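Local coordinates for HemO (Neisseria meningitidis, PDB 1J77), which binds heme through its iron and probably acts as a heme oxygenase, opening the porphyrin ring by oxidation, at residues I43-K47 with D84-E90. Sequence-based numbering, arbitrary orientation. Where two conformers were deposited one is given.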
loop_
_atom_site.group_PDB
_atom_site.type_symbol
_atom_site.label_atom_id
_atom_site.label_comp_id
_atom_site.label_asym_id
_atom_site.label_seq_id
_atom_site.Cartn_x
_atom_site.Cartn_y
_atom_site.Cartn_z
ATOM N N ILE A 43 14.221 -6.074 6.289
ATOM C CA ILE A 43 13.845 -5.168 7.381
ATOM C C ILE A 43 13.646 -3.765 6.815
ATOM O O ILE A 43 12.716 -3.049 7.213
ATOM C CB ILE A 43 14.884 -5.240 8.538
ATOM C CG1 ILE A 43 14.636 -6.510 9.347
ATOM C CG2 ILE A 43 14.786 -4.023 9.375
ATOM C CD1 ILE A 43 15.760 -6.909 10.302
ATOM N N LYS A 44 14.464 -3.373 5.862
ATOM C CA LYS A 44 14.272 -2.082 5.199
ATOM C C LYS A 44 12.907 -2.019 4.526
ATOM O O LYS A 44 12.211 -0.982 4.582
ATOM C CB LYS A 44 15.369 -1.872 4.168
ATOM C CG LYS A 44 16.770 -2.368 4.644
ATOM C CD LYS A 44 17.845 -2.015 3.611
ATOM C CE LYS A 44 19.238 -2.250 4.095
ATOM N NZ LYS A 44 20.136 -1.313 3.399
ATOM N N PHE A 45 12.514 -3.107 3.926
ATOM C CA PHE A 45 11.235 -3.215 3.279
ATOM C C PHE A 45 10.127 -3.100 4.314
ATOM O O PHE A 45 9.138 -2.427 4.102
ATOM C CB PHE A 45 11.130 -4.522 2.509
ATOM C CG PHE A 45 9.843 -4.713 1.843
ATOM C CD1 PHE A 45 9.508 -3.884 0.801
ATOM C CD2 PHE A 45 8.939 -5.693 2.254
ATOM C CE1 PHE A 45 8.288 -3.992 0.200
ATOM C CE2 PHE A 45 7.713 -5.816 1.624
ATOM C CZ PHE A 45 7.424 -4.988 0.577
ATOM N N LEU A 46 10.263 -3.833 5.415
ATOM C CA LEU A 46 9.247 -3.761 6.453
ATOM C C LEU A 46 9.132 -2.339 7.010
ATOM O O LEU A 46 8.011 -1.898 7.372
ATOM C CB LEU A 46 9.600 -4.749 7.574
ATOM C CG LEU A 46 9.362 -6.243 7.330
ATOM C CD1 LEU A 46 9.675 -7.026 8.601
ATOM C CD2 LEU A 46 8.027 -6.630 6.844
ATOM N N LYS A 47 10.242 -1.630 7.164
ATOM C CA LYS A 47 10.232 -0.236 7.655
ATOM C C LYS A 47 9.420 0.661 6.696
ATOM O O LYS A 47 8.532 1.422 7.121
ATOM C CB LYS A 47 11.650 0.300 7.966
ATOM C CG LYS A 47 12.246 -0.349 9.164
ATOM C CD LYS A 47 13.673 0.003 9.269
ATOM C CE LYS A 47 14.298 -0.701 10.491
ATOM N NZ LYS A 47 15.712 -0.245 10.669
ATOM N N ASP A 84 5.268 -8.125 12.145
ATOM C CA ASP A 84 6.322 -8.704 11.325
ATOM C C ASP A 84 7.671 -8.156 11.743
ATOM O O ASP A 84 8.670 -8.893 11.763
ATOM C CB ASP A 84 6.072 -8.373 9.847
ATOM C CG ASP A 84 4.973 -9.209 9.233
ATOM O OD1 ASP A 84 4.726 -10.348 9.729
ATOM O OD2 ASP A 84 4.278 -8.822 8.262
ATOM N N LEU A 85 7.735 -6.856 12.041
ATOM C CA LEU A 85 8.953 -6.216 12.526
ATOM C C LEU A 85 9.391 -6.891 13.816
ATOM O O LEU A 85 10.555 -7.242 13.962
ATOM C CB LEU A 85 8.793 -4.686 12.718
ATOM C CG LEU A 85 8.944 -3.756 11.486
ATOM C CD1 LEU A 85 8.376 -2.376 11.776
ATOM C CD2 LEU A 85 10.399 -3.641 11.073
ATOM N N LYS A 86 8.448 -7.062 14.742
ATOM C CA LYS A 86 8.727 -7.747 16.031
ATOM C C LYS A 86 9.353 -9.124 15.812
ATOM O O LYS A 86 10.371 -9.469 16.454
ATOM C CB LYS A 86 7.455 -7.850 16.877
ATOM C CG LYS A 86 7.691 -8.387 18.290
ATOM C CD LYS A 86 6.418 -8.304 19.142
ATOM C CE LYS A 86 6.665 -8.734 20.601
ATOM N NZ LYS A 86 5.382 -8.803 21.386
ATOM N N ASP A 87 8.735 -9.900 14.938
ATOM C CA ASP A 87 9.215 -11.221 14.582
ATOM C C ASP A 87 10.670 -11.139 14.167
ATOM O O ASP A 87 11.479 -12.030 14.497
ATOM C CB ASP A 87 8.414 -11.821 13.431
ATOM C CG ASP A 87 6.979 -12.056 13.756
ATOM O OD1 ASP A 87 6.604 -12.140 14.978
ATOM O OD2 ASP A 87 6.132 -12.197 12.839
ATOM N N LEU A 88 11.012 -10.096 13.407
ATOM C CA LEU A 88 12.380 -9.956 12.904
ATOM C C LEU A 88 13.323 -9.291 13.920
ATOM O O LEU A 88 14.459 -8.960 13.607
ATOM C CB LEU A 88 12.390 -9.230 11.555
ATOM C CG LEU A 88 12.183 -10.081 10.281
ATOM C CD1 LEU A 88 13.385 -10.918 10.014
ATOM C CD2 LEU A 88 10.972 -10.979 10.346
ATOM N N GLY A 89 12.851 -9.092 15.144
ATOM C CA GLY A 89 13.710 -8.587 16.197
ATOM C C GLY A 89 13.815 -7.090 16.242
ATOM O O GLY A 89 14.721 -6.535 16.880
ATOM N N GLU A 90 12.875 -6.419 15.563
ATOM C CA GLU A 90 12.865 -4.968 15.485
ATOM C C GLU A 90 11.721 -4.357 16.276
ATOM O O GLU A 90 10.636 -4.926 16.310
ATOM C CB GLU A 90 12.619 -4.530 14.029
ATOM C CG GLU A 90 13.733 -4.824 13.058
ATOM C CD GLU A 90 14.915 -3.951 13.282
ATOM O OE1 GLU A 90 14.728 -2.730 13.476
ATOM O OE2 GLU A 90 16.054 -4.516 13.265
HETATM O O HOH W 1 16.646 -0.535 13.321
#
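The E90 carboxylate presents one face to helix 39-60: CG2 of I43 sits almost squarely over that face, 3.9 Å from E90 CD, with I43 CD1 farther out beside E90 OE2. The ammonium of K47 stands above the same face, displaced past OE1. A water lies close to the carboxylate plane, just beyond OE1. The setting is the all-helical heme oxygenase fold, where helix 39-60 packs against the C-terminal end of helix 78-87, closed by a Schellman motif. In that motif G89, at positive phi, gives its N to K86 O, and E90 N returns to L85 O at 2.9 Å. The turn brings E90 back over I43, and a bend at chi2 (-71°) folds its chain across the isoleucine. Deeper in, L46 supplies the apolar centre. Its CB meets CD2 of L85 at 3.8 Å, while its CD1 reaches the backbone at D84 O and also lies near L88 CG. L46 CD2 rests on D84 CB at 4.0 Å. The D84 carboxylate serves another part of the fold, accepting hydrogen bonds from R140 N and H141 ND1. At the partly exposed margin K47, extended beyond CG, lays CE 3.6 Å from E90 OE1. Its NZ makes only a long salt bridge to that oxygen, and the water closes the gap, accepting from K47 NZ at 2.8 Å and donating to E90 OE1 at 2.9 Å.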